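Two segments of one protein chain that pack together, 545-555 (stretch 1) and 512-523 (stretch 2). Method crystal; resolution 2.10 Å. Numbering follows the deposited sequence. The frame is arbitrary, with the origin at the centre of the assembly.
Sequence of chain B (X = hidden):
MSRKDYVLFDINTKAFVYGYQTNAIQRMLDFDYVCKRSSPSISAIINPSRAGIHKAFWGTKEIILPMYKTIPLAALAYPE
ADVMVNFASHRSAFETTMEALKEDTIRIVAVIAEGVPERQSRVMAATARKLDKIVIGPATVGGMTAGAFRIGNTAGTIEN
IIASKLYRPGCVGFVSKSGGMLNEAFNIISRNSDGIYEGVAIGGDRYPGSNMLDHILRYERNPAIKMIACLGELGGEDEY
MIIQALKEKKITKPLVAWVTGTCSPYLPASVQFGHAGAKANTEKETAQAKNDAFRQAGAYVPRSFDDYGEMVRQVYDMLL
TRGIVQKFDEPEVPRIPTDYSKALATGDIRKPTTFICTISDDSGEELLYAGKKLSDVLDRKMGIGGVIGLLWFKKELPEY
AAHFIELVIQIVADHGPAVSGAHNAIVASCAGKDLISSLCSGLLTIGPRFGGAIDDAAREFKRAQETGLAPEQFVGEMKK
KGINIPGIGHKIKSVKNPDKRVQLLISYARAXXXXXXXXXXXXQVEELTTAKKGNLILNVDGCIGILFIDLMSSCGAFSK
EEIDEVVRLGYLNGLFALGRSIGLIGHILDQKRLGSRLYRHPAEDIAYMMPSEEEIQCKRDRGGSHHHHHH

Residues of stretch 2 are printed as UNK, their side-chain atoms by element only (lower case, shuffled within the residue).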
# COMPACT_ATOMS: atom_id res chain seq x y z
N GLY B 545 17.06 -11.40 15.19
CA GLY B 545 17.59 -10.13 15.67
C GLY B 545 18.95 -10.26 16.33
O GLY B 545 19.89 -9.53 15.99
N ILE B 546 19.09 -11.22 17.25
CA ILE B 546 20.31 -11.45 17.99
C ILE B 546 21.42 -11.96 17.06
O ILE B 546 22.55 -11.45 17.12
CB ILE B 546 20.03 -12.41 19.19
CG1 ILE B 546 19.22 -11.69 20.28
CG2 ILE B 546 21.32 -13.06 19.73
CD1 ILE B 546 18.24 -12.63 21.09
N LEU B 547 21.12 -12.97 16.21
CA LEU B 547 22.16 -13.51 15.33
C LEU B 547 22.59 -12.52 14.27
O LEU B 547 23.72 -12.57 13.81
CB LEU B 547 21.77 -14.86 14.71
CG LEU B 547 21.64 -16.01 15.71
CD1 LEU B 547 21.11 -17.24 15.04
CD2 LEU B 547 22.94 -16.28 16.38
N PHE B 548 21.68 -11.60 13.91
CA PHE B 548 22.03 -10.58 12.93
C PHE B 548 23.07 -9.59 13.50
O PHE B 548 24.02 -9.25 12.79
CB PHE B 548 20.82 -9.90 12.32
CG PHE B 548 21.12 -9.58 10.88
CD1 PHE B 548 21.79 -8.41 10.53
CD2 PHE B 548 20.78 -10.47 9.87
CE1 PHE B 548 22.11 -8.14 9.20
CE2 PHE B 548 21.12 -10.22 8.54
CZ PHE B 548 21.78 -9.05 8.21
N ILE B 549 22.96 -9.23 14.79
CA ILE B 549 23.98 -8.43 15.50
C ILE B 549 25.30 -9.22 15.51
O ILE B 549 26.36 -8.65 15.24
CB ILE B 549 23.56 -8.04 16.96
CG1 ILE B 549 22.20 -7.28 17.01
CG2 ILE B 549 24.70 -7.25 17.69
CD1 ILE B 549 22.12 -6.16 16.10
N ASP B 550 25.25 -10.52 15.81
CA ASP B 550 26.46 -11.37 15.80
C ASP B 550 27.12 -11.46 14.42
O ASP B 550 28.34 -11.45 14.33
CB ASP B 550 26.19 -12.74 16.36
CG ASP B 550 26.15 -12.74 17.87
OD1 ASP B 550 26.86 -11.85 18.51
OD2 ASP B 550 25.46 -13.63 18.44
N LEU B 551 26.32 -11.54 13.35
CA LEU B 551 26.80 -11.59 11.96
C LEU B 551 27.60 -10.28 11.69
O LEU B 551 28.72 -10.32 11.15
CB LEU B 551 25.56 -11.69 11.03
CG LEU B 551 25.80 -11.76 9.52
CD1 LEU B 551 24.62 -12.41 8.83
CD2 LEU B 551 25.91 -10.36 8.91
N MET B 552 26.99 -9.13 12.05
CA MET B 552 27.61 -7.83 11.85
C MET B 552 28.90 -7.67 12.65
O MET B 552 29.87 -7.18 12.10
CB MET B 552 26.62 -6.72 12.15
CG MET B 552 25.61 -6.56 11.05
SD MET B 552 24.60 -5.11 11.33
CE MET B 552 23.69 -5.61 12.74
N SER B 553 28.92 -8.14 13.91
CA SER B 553 30.13 -8.15 14.74
C SER B 553 31.18 -9.11 14.14
O SER B 553 32.36 -8.85 14.26
CB SER B 553 29.80 -8.60 16.16
OG SER B 553 28.98 -7.63 16.79
N SER B 554 30.75 -10.23 13.52
CA SER B 554 31.67 -11.19 12.87
C SER B 554 32.29 -10.58 11.61
O SER B 554 33.46 -10.81 11.38
CB SER B 554 30.98 -12.50 12.54
OG SER B 554 30.55 -13.20 13.70
N CYS B 555 31.52 -9.77 10.82
CA CYS B 555 32.04 -9.11 9.60
C CYS B 555 33.26 -8.19 9.94
O CYS B 555 34.23 -8.16 9.20
CB CYS B 555 30.94 -8.37 8.82
SG CYS B 555 31.52 -6.97 7.80
N UNK B 512 29.06 -22.02 12.07
CA UNK B 512 29.72 -21.19 11.05
C UNK B 512 30.07 -19.73 11.39
O UNK B 512 30.90 -19.16 10.69
n UNK B 512 27.57 -23.21 9.50
c UNK B 512 28.67 -22.58 9.19
o UNK B 512 29.57 -23.13 8.54
c UNK B 512 28.85 -21.19 9.77
N UNK B 513 29.48 -19.14 12.43
CA UNK B 513 29.84 -17.75 12.72
C UNK B 513 31.15 -17.63 13.45
O UNK B 513 31.31 -18.28 14.49
c UNK B 513 26.67 -15.61 13.48
c UNK B 513 28.76 -17.02 13.55
c UNK B 513 27.09 -17.13 11.67
c UNK B 513 25.48 -15.24 12.90
c UNK B 513 27.51 -16.56 12.87
c UNK B 513 25.08 -15.83 11.72
c UNK B 513 25.88 -16.76 11.09
N UNK B 514 32.05 -16.74 13.00
CA UNK B 514 33.31 -16.55 13.74
C UNK B 514 33.09 -16.23 15.22
O UNK B 514 33.81 -16.77 16.06
c UNK B 514 32.03 -15.92 11.77
c UNK B 514 33.98 -15.41 12.97
c UNK B 514 33.47 -15.58 11.56
N UNK B 515 32.07 -15.39 15.53
CA UNK B 515 31.68 -15.01 16.90
C UNK B 515 30.16 -15.03 17.08
O UNK B 515 29.43 -14.64 16.18
c UNK B 515 32.20 -13.61 17.24
o UNK B 515 31.47 -12.62 16.54
N UNK B 516 29.70 -15.50 18.26
CA UNK B 516 28.29 -15.58 18.67
C UNK B 516 28.18 -15.05 20.11
O UNK B 516 27.57 -15.71 20.96
c UNK B 516 27.90 -17.67 17.17
o UNK B 516 28.42 -17.85 19.53
c UNK B 516 27.75 -17.04 18.57
N UNK B 517 28.78 -13.87 20.41
CA UNK B 517 28.77 -13.25 21.75
C UNK B 517 27.35 -12.88 22.23
O UNK B 517 26.99 -13.17 23.38
c UNK B 517 30.96 -10.29 23.21
c UNK B 517 29.68 -12.02 21.75
c UNK B 517 30.15 -11.58 23.13
o UNK B 517 31.77 -10.16 24.15
o UNK B 517 30.73 -9.38 22.37
N UNK B 518 26.54 -12.25 21.35
CA UNK B 518 25.20 -11.88 21.75
C UNK B 518 24.31 -13.12 21.85
O UNK B 518 23.43 -13.18 22.74
c UNK B 518 22.85 -9.07 20.40
c UNK B 518 23.36 -10.09 21.39
c UNK B 518 24.64 -10.77 20.88
c UNK B 518 23.54 -9.50 22.78
N UNK B 519 24.62 -14.17 21.06
CA UNK B 519 23.89 -15.42 21.17
C UNK B 519 24.20 -16.12 22.50
O UNK B 519 23.27 -16.59 23.16
c UNK B 519 24.07 -16.35 19.96
c UNK B 519 24.02 -18.70 19.07
c UNK B 519 21.91 -17.70 19.99
c UNK B 519 23.44 -17.75 20.10
N UNK B 520 25.47 -16.10 22.94
CA UNK B 520 25.84 -16.72 24.21
C UNK B 520 25.15 -16.02 25.39
O UNK B 520 24.65 -16.69 26.29
o UNK B 520 27.54 -18.68 22.80
c UNK B 520 27.36 -16.83 24.38
c UNK B 520 28.08 -17.71 23.36
n UNK B 520 29.33 -17.37 23.10
N UNK B 521 25.05 -14.68 25.34
CA UNK B 521 24.32 -13.89 26.34
C UNK B 521 22.83 -14.27 26.26
O UNK B 521 22.20 -14.55 27.28
c UNK B 521 24.61 -11.02 28.17
c UNK B 521 22.60 -10.95 26.88
c UNK B 521 24.52 -12.38 26.03
c UNK B 521 22.03 -10.08 27.81
c UNK B 521 24.04 -10.16 29.11
c UNK B 521 22.75 -9.71 28.94
c UNK B 521 23.90 -11.43 27.05
o UNK B 521 22.18 -8.88 29.87
N UNK B 522 22.27 -14.31 25.03
CA UNK B 522 20.86 -14.62 24.83
C UNK B 522 20.46 -15.95 25.43
O UNK B 522 19.39 -16.02 26.04
c UNK B 522 20.48 -14.56 23.36
N UNK B 523 21.33 -16.98 25.27
CA UNK B 523 21.13 -18.32 25.80
C UNK B 523 21.22 -18.33 27.34
O UNK B 523 20.59 -19.18 27.93
c UNK B 523 20.60 -20.25 23.29
c UNK B 523 22.08 -19.39 25.17
c UNK B 523 21.95 -19.65 23.65
c UNK B 523 23.05 -20.53 23.15
O HOH W 1 29.54 -11.83 18.20

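Position 512 has four side-chain atoms: two carbons, the second carrying one oxygen and one nitrogen. They lie out of reach of stretch 1. This is a carboxamide, and the residue is Asn512.

Position 513 has one carbon followed by a ring of six carbons, with no oxygen on it. The ring packs against Leu547, Asp550 and Leu551. That is Phe513. It is the first residue after a helix to leave helical phi/psi. The ring edge meets O of Leu547, 3.3 Å from CE2 of Phe513, and CB of Asp550 also lies at the edge, near the ring plane. CE2 of Phe513 is also 4.0 Å from CB of Leu551.

Position 514 has three carbons that close a ring onto the backbone N. One of them touches OG of Ser554. Only proline closes such a ring, so it is Pro514. CD of Pro514 is 3.6 Å from OG of Ser554.

Position 515 has one carbon and one oxygen. The oxygen lies 3.0 Å from OG of Ser554. This is Ser515. Its backbone N donates to OG of Ser554 at 3.2 Å. Ser554 OG itself donates to O of Asp550, one turn back, at 2.9 Å.

Position 516 has one carbon that carries one oxygen and one carbon. CB is 4.1 Å from OD2 of Asp550, although the CA-to-CB bond points away overall. The side chain is branched at CB, which fits Thr516. Thr516 holds the N-cap position, but its side chain makes no capping bond.

Position 517 has three carbons, the third carrying two oxygens. It is exposed, and its CB is 4.3 Å from OD1 of Asp550. The carboxylate at that length is Glu517.

Position 518 has four carbons, forked at the second. The side chain points toward stretch 1. One end carbon packs on CB of Ile549 and the fork on CG2 of Ile546. This is Leu518. CD2 of Leu518 is 3.7 Å from CB of Ile549, and CG of Leu518 is 4.0 Å from CG2 of Ile546.

Position 519 again has four carbons forked at the second. Its CB is 3.8 Å from CD2 of Leu547. This is Leu519.

Position 520 has two carbons, the second with one oxygen and one nitrogen. It points away and touches nothing on stretch 1. It is Asn520.

Position 521 has one carbon and a six-carbon ring bearing an oxygen. It makes no contact with stretch 1. This is Tyr521.

Position 522 has a single carbon, CB, 3.7 Å from CD1 of Ile546. This is Ala522.

Position 523 has four carbons forked at the second. They are out of reach. This is Leu523.

The contact centres on Asp550. Its carboxylate meets free backbone NH groups in the first turn of the helix 517-523: N of Leu518 donates to OD1 of Asp550 at 2.9 Å, and N of Leu519 to OD2 of Asp550 at 2.8 Å. A water bridges Asp550 OD1, Glu517 N and Ser515 OG. The helix axes run at 150°, approaching to 8.3 Å. Apolar side chains pack beside this polar centre, and Ser554 fastens the loop before the helix.

Stretch 2, residues 512-523: NFPSTELLNYAL
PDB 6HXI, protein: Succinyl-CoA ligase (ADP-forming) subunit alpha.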